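Local coordinates for hypothetical protein PH1566 (Pyrococcus horikoshii, PDB 2E3U), which probably binds RNA through two type I KH domains and is taken to be Dim2p, a processing factor of pre-ribosomal RNA, at residues G141-R146 with T183-L188; V97-R102 with A170-P175; T68-S71 with V76-T79. All blocks are in the same frame, centred on the assembly; numbering follows the deposited sequence.

Contact 1. Residues G141-R146 with T183-L188; sequences GRIIGR and TAIEKL
Ile-143 and Ile-185 meet with their branches crossing at a slant. CG2 of Ile-143 lies 4.0 Å from CG1 of Ile-185. The other arms pair as well, with CD1 of Ile-143 also 4.0 Å from CG2 of Ile-185. In Ile-143, CG1 lies anti to the carbonyl carbon (chi1 -60°) and CG2 anti to the backbone N. With this setting each branch finds a carbon of Ile-185. Leu-188 comes in one turn further along its helix and points at the backbone of the facing helix. Its CD2 sits 3.8 Å from Arg-142 O, and its CD1 is 4.3 Å from Ile-143 CA. Arg-142, exposed, returns the contact with its aliphatic chain. The chain is extended from CG to NE and runs past the carbonyl of Leu-188, with CD 3.3 Å from Leu-188 O. Beyond it, NH1 makes a weak hydrogen bond with Arg-138 O. Gly-145, with positive phi, follows the helix and is the first glycine of a GRKG sequence that fits the GXXG loop of KH domains. The contact joins helix 136-144 to helix 175-189. Strand 168-173 lies beneath through Val-169, which touches both isoleucines, and helix 149-158 reaches Ile-185 and Leu-188 through Ile-154.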
# COMPACT_ATOMS: atom_id res chain seq x y z
N GLY A 141 6.31 -15.37 -5.01
CA GLY A 141 7.36 -16.07 -4.26
C GLY A 141 8.73 -15.50 -4.55
O GLY A 141 9.60 -15.46 -3.69
N ARG A 142 8.91 -15.08 -5.79
CA ARG A 142 10.13 -14.42 -6.22
C ARG A 142 10.32 -13.07 -5.55
O ARG A 142 11.45 -12.70 -5.24
CB ARG A 142 10.11 -14.21 -7.72
CG ARG A 142 10.41 -15.42 -8.56
CD ARG A 142 10.16 -15.04 -10.02
NE ARG A 142 10.74 -15.98 -10.97
CZ ARG A 142 10.09 -17.00 -11.52
NH1 ARG A 142 8.83 -17.24 -11.21
NH2 ARG A 142 10.73 -17.79 -12.38
N ILE A 143 9.23 -12.34 -5.35
CA ILE A 143 9.30 -11.03 -4.65
C ILE A 143 9.49 -11.20 -3.12
O ILE A 143 10.30 -10.50 -2.50
CB ILE A 143 8.06 -10.11 -4.99
CG1 ILE A 143 8.02 -9.83 -6.49
CG2 ILE A 143 8.12 -8.79 -4.23
CD1 ILE A 143 6.60 -9.60 -7.08
N ILE A 144 8.74 -12.14 -2.53
CA ILE A 144 8.68 -12.38 -1.10
C ILE A 144 9.95 -13.08 -0.59
O ILE A 144 10.49 -12.69 0.43
CB ILE A 144 7.38 -13.19 -0.78
CG1 ILE A 144 6.16 -12.27 -0.91
CG2 ILE A 144 7.38 -13.81 0.63
CD1 ILE A 144 4.85 -12.98 -0.81
N GLY A 145 10.41 -14.10 -1.33
CA GLY A 145 11.55 -14.90 -0.96
C GLY A 145 11.23 -15.99 0.06
O GLY A 145 10.08 -16.13 0.53
N ARG A 146 12.25 -16.76 0.42
CA ARG A 146 12.12 -17.76 1.47
C ARG A 146 11.87 -17.05 2.79
O ARG A 146 12.63 -16.17 3.15
CB ARG A 146 13.40 -18.60 1.55
CG ARG A 146 13.51 -19.46 2.79
CD ARG A 146 14.86 -20.16 2.84
NE ARG A 146 15.91 -19.37 3.51
CZ ARG A 146 16.07 -19.28 4.83
NH1 ARG A 146 15.23 -19.91 5.66
NH2 ARG A 146 17.07 -18.57 5.34
N THR A 183 11.75 -0.94 -9.08
CA THR A 183 12.81 -1.51 -9.95
C THR A 183 13.33 -2.89 -9.51
O THR A 183 13.42 -3.79 -10.34
CB THR A 183 13.98 -0.53 -10.12
OG1 THR A 183 13.46 0.73 -10.57
CG2 THR A 183 14.96 -1.03 -11.15
N ALA A 184 13.64 -3.06 -8.21
CA ALA A 184 14.06 -4.36 -7.66
C ALA A 184 12.99 -5.44 -7.87
O ALA A 184 13.29 -6.55 -8.29
CB ALA A 184 14.35 -4.22 -6.18
N ILE A 185 11.74 -5.08 -7.59
CA ILE A 185 10.58 -5.98 -7.73
C ILE A 185 10.39 -6.43 -9.19
O ILE A 185 10.17 -7.60 -9.45
CB ILE A 185 9.29 -5.27 -7.17
CG1 ILE A 185 9.32 -5.23 -5.64
CG2 ILE A 185 7.98 -5.87 -7.74
CD1 ILE A 185 8.26 -4.24 -5.06
N GLU A 186 10.48 -5.48 -10.13
CA GLU A 186 10.45 -5.75 -11.56
C GLU A 186 11.55 -6.74 -12.00
O GLU A 186 11.24 -7.73 -12.65
CB GLU A 186 10.54 -4.43 -12.35
CG GLU A 186 9.20 -3.65 -12.40
CD GLU A 186 9.30 -2.26 -13.06
OE1 GLU A 186 10.43 -1.69 -13.18
OE2 GLU A 186 8.25 -1.72 -13.44
N LYS A 187 12.80 -6.49 -11.62
CA LYS A 187 13.89 -7.45 -11.78
C LYS A 187 13.60 -8.87 -11.25
O LYS A 187 13.81 -9.85 -11.94
CB LYS A 187 15.17 -6.91 -11.14
CG LYS A 187 15.80 -5.81 -11.93
CD LYS A 187 16.77 -5.05 -11.11
CE LYS A 187 17.18 -3.79 -11.86
NZ LYS A 187 18.19 -4.14 -12.91
N LEU A 188 13.12 -8.95 -10.02
CA LEU A 188 12.80 -10.23 -9.39
C LEU A 188 11.66 -10.94 -10.11
O LEU A 188 11.70 -12.16 -10.24
CB LEU A 188 12.44 -10.03 -7.92
CG LEU A 188 13.57 -9.64 -6.97
CD1 LEU A 188 12.96 -8.97 -5.73
CD2 LEU A 188 14.46 -10.83 -6.61

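Contact 2. Residues V97-R102 with A170-P175; sequences VLAIGR and AIIGNP
Arg-102 and Ala-170 meet where the last helix of the first KH domain packs on the sheet of the second. Helix 87-101 ends just before Arg-102, and Ala-170 lies on the central strand of a three-stranded antiparallel sheet, as in the type I KH fold. CB of Arg-102 points at the strand and rests 4.0 Å from CB of Ala-170. Beyond that atom the chain turns off. CG already lies farther from Ala-170 than CB does, and bends at chi2 (-73°) and chi3 (95°) carry CD and then NE farther off. The side chain also touches Pro-41 and Ile-121, the latter on strand 118-123. At the tip, NH1 makes a hydrogen bond with Thr-168 OG1, two residues before Ala-170 on the same strand. The arginine thus grips the second domain twice, with its apolar root and its charged end. Its carbonyl oxygen adds a hydrogen bond with Ser-163 OG on the neighbouring strand 161-165. One turn back along the helix, Ala-99 makes the other touch. Ile-172 reaches across to it with the end of its longer branch, placing CD1 4.1 Å from Ala-99 CB.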
# COMPACT_ATOMS: atom_id res chain seq x y z
N VAL A 97 -6.88 3.88 3.03
CA VAL A 97 -7.91 2.89 2.67
C VAL A 97 -7.47 1.91 1.57
O VAL A 97 -7.61 0.66 1.73
CB VAL A 97 -9.21 3.59 2.18
CG1 VAL A 97 -10.23 2.58 1.66
CG2 VAL A 97 -9.80 4.44 3.33
N LEU A 98 -6.99 2.46 0.45
CA LEU A 98 -6.42 1.64 -0.64
C LEU A 98 -5.23 0.75 -0.23
O LEU A 98 -5.14 -0.38 -0.68
CB LEU A 98 -5.95 2.53 -1.81
CG LEU A 98 -7.03 3.19 -2.64
CD1 LEU A 98 -6.33 4.13 -3.62
CD2 LEU A 98 -7.86 2.07 -3.36
N ALA A 99 -4.33 1.31 0.59
CA ALA A 99 -3.17 0.58 1.12
C ALA A 99 -3.62 -0.61 2.01
O ALA A 99 -3.12 -1.72 1.85
CB ALA A 99 -2.25 1.54 1.91
N ILE A 100 -4.53 -0.37 2.96
CA ILE A 100 -5.16 -1.45 3.74
C ILE A 100 -5.84 -2.50 2.81
O ILE A 100 -5.66 -3.69 2.97
CB ILE A 100 -6.18 -0.86 4.77
CG1 ILE A 100 -5.43 0.07 5.75
CG2 ILE A 100 -6.94 -2.01 5.55
CD1 ILE A 100 -6.38 0.90 6.66
N GLY A 101 -6.61 -2.04 1.85
CA GLY A 101 -7.23 -2.91 0.89
C GLY A 101 -6.27 -3.77 0.12
O GLY A 101 -6.62 -4.91 -0.23
N ARG A 102 -5.08 -3.24 -0.17
CA ARG A 102 -4.05 -4.00 -0.89
C ARG A 102 -3.07 -4.76 0.04
O ARG A 102 -1.91 -5.07 -0.32
CB ARG A 102 -3.30 -3.04 -1.83
CG ARG A 102 -4.14 -2.56 -3.00
CD ARG A 102 -4.33 -3.71 -4.00
NE ARG A 102 -5.56 -4.45 -3.82
CZ ARG A 102 -5.72 -5.75 -4.11
NH1 ARG A 102 -4.70 -6.50 -4.54
NH2 ARG A 102 -6.90 -6.31 -3.93
N ALA A 170 2.04 -3.49 -3.62
CA ALA A 170 1.80 -2.07 -3.30
C ALA A 170 3.00 -1.52 -2.52
O ALA A 170 3.58 -2.22 -1.72
CB ALA A 170 0.51 -1.89 -2.50
N ILE A 171 3.36 -0.27 -2.79
CA ILE A 171 4.57 0.35 -2.27
C ILE A 171 4.22 1.69 -1.65
O ILE A 171 3.38 2.42 -2.17
CB ILE A 171 5.64 0.54 -3.38
CG1 ILE A 171 5.78 -0.74 -4.23
CG2 ILE A 171 6.99 0.93 -2.74
CD1 ILE A 171 6.76 -0.64 -5.45
N ILE A 172 4.83 1.98 -0.49
CA ILE A 172 4.67 3.25 0.21
C ILE A 172 6.04 3.81 0.46
O ILE A 172 6.89 3.12 0.99
CB ILE A 172 3.90 3.13 1.57
CG1 ILE A 172 2.46 2.69 1.34
CG2 ILE A 172 3.91 4.47 2.27
CD1 ILE A 172 1.75 2.18 2.62
N GLY A 173 6.26 5.04 0.03
CA GLY A 173 7.58 5.61 0.05
C GLY A 173 7.57 7.01 -0.48
O GLY A 173 6.58 7.44 -1.05
N ASN A 174 8.66 7.73 -0.31
CA ASN A 174 8.82 8.93 -1.14
C ASN A 174 9.08 8.47 -2.59
O ASN A 174 9.38 7.29 -2.82
CB ASN A 174 9.89 9.89 -0.57
CG ASN A 174 11.31 9.37 -0.73
OD1 ASN A 174 12.17 9.63 0.11
ND2 ASN A 174 11.57 8.68 -1.81
N PRO A 175 8.94 9.37 -3.59
CA PRO A 175 9.00 8.87 -4.97
C PRO A 175 10.29 8.12 -5.29
O PRO A 175 10.29 7.23 -6.15
CB PRO A 175 8.93 10.16 -5.80
CG PRO A 175 8.11 11.08 -4.90
CD PRO A 175 8.73 10.82 -3.56

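Contact 3. Residues T68-S71 with V76-T79; sequences TIDS and VWIT
Thr-68 and Trp-77 form an antiparallel hydrogen-bonded pair. Thr-68 N donates to Trp-77 O at 2.9 Å, and Trp-77 N donates to Thr-68 O at 3.0 Å. Both bonds are nearly straight, with N-H...O angles of 163° and 171°. A water bridges the two strands. It donates to Trp-77 O and also bonds Thr-68 OG1 and Thr-79 OG1, the last at 2.6 Å. Trp-77 O therefore takes two bonds, one from Thr-68 N and one from the water. The indole turns an edge to the facing strand. Its CE3 lies 3.5 Å from Thr-68 O, which sits in the ring plane. Further along that edge, CZ3 is 4.0 Å from Asp-70 CB. Chi1 of -163° puts the carboxylate of Asp-70 opposite its own backbone N, and OD2 accepts a hydrogen bond from Glu-72 N in the turn. On the other face, Ile-69 and Val-76 lie side by side and point the same way, CG1 to CG1 at 4.1 Å. This is the hairpin of strands 65-69 and 75-80 in the first KH domain. Helix 42-49 packs on Ile-69, helix 87-101 on Val-76, and strand 35-39 flanks strand 75-80, its Tyr-37 meeting Trp-77 edge-to-face.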
# COMPACT_ATOMS: atom_id res chain seq x y z
N THR A 68 -17.03 6.31 4.80
CA THR A 68 -18.28 5.58 4.80
C THR A 68 -18.04 4.26 4.10
O THR A 68 -17.57 4.25 2.98
CB THR A 68 -19.41 6.37 4.09
OG1 THR A 68 -19.54 7.66 4.69
CG2 THR A 68 -20.77 5.61 4.22
N ILE A 69 -18.36 3.15 4.77
CA ILE A 69 -18.08 1.84 4.20
C ILE A 69 -19.36 1.07 3.86
O ILE A 69 -20.28 0.99 4.67
CB ILE A 69 -17.18 1.01 5.11
CG1 ILE A 69 -15.93 1.81 5.50
CG2 ILE A 69 -16.79 -0.34 4.40
CD1 ILE A 69 -15.10 1.17 6.56
N ASP A 70 -19.43 0.52 2.66
CA ASP A 70 -20.45 -0.50 2.36
C ASP A 70 -19.82 -1.88 2.66
O ASP A 70 -18.88 -2.30 1.98
CB ASP A 70 -20.84 -0.38 0.90
CG ASP A 70 -22.14 -1.06 0.57
OD1 ASP A 70 -22.85 -0.49 -0.30
OD2 ASP A 70 -22.44 -2.15 1.11
N SER A 71 -20.32 -2.57 3.68
CA SER A 71 -19.78 -3.87 4.10
C SER A 71 -20.12 -5.01 3.14
O SER A 71 -19.48 -6.07 3.17
CB SER A 71 -20.26 -4.23 5.51
OG SER A 71 -19.44 -3.60 6.50
N VAL A 76 -15.98 2.19 -0.63
CA VAL A 76 -15.65 3.18 0.40
C VAL A 76 -15.65 4.59 -0.14
O VAL A 76 -15.07 4.85 -1.19
CB VAL A 76 -14.29 2.89 1.12
CG1 VAL A 76 -14.11 3.78 2.38
CG2 VAL A 76 -14.13 1.37 1.48
N TRP A 77 -16.32 5.48 0.59
CA TRP A 77 -16.38 6.91 0.31
C TRP A 77 -15.56 7.70 1.35
O TRP A 77 -15.79 7.58 2.55
CB TRP A 77 -17.85 7.40 0.32
CG TRP A 77 -18.68 6.83 -0.78
CD1 TRP A 77 -18.96 7.42 -1.97
CD2 TRP A 77 -19.39 5.55 -0.79
NE1 TRP A 77 -19.74 6.60 -2.73
CE2 TRP A 77 -20.04 5.46 -2.03
CE3 TRP A 77 -19.52 4.50 0.13
CZ2 TRP A 77 -20.82 4.34 -2.41
CZ3 TRP A 77 -20.31 3.38 -0.23
CH2 TRP A 77 -20.95 3.31 -1.50
N ILE A 78 -14.63 8.52 0.89
CA ILE A 78 -13.86 9.38 1.74
C ILE A 78 -14.31 10.80 1.50
O ILE A 78 -14.13 11.34 0.41
CB ILE A 78 -12.33 9.21 1.55
CG1 ILE A 78 -11.89 7.76 1.76
CG2 ILE A 78 -11.56 10.16 2.51
CD1 ILE A 78 -11.91 6.84 0.48
N THR A 79 -14.92 11.41 2.51
CA THR A 79 -15.50 12.73 2.35
C THR A 79 -14.89 13.76 3.30
O THR A 79 -14.51 13.45 4.44
CB THR A 79 -17.06 12.73 2.43
OG1 THR A 79 -17.47 12.09 3.64
CG2 THR A 79 -17.68 11.95 1.31
O HOH W 1 -17.62 9.48 3.48

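Contacts 1 and 2 are buried, while contact 3 lies at the surface. Contact 2, near the chain's centre, joins the two KH domains. Contact 3 belongs to the first domain and contact 1 to the second, with centres about 33 Å apart. Contact 2 touches both: Ile-171 CD1 lies 3.9 Å from Ile-185 CD1, and Val-97 CG1 lies 4.1 Å from Val-76 CG2. Strand 168-173 of contact 2 leads into helix 175-189 of contact 1, and strand 75-80 of contact 3 is followed by helix 87-101 of contact 2. Contacts 1 and 2 have no hydrogen bond between their segments and rest on apolar side chains and the aliphatic parts of arginines. Contact 3 pairs strands through backbone hydrogen bonds and a water.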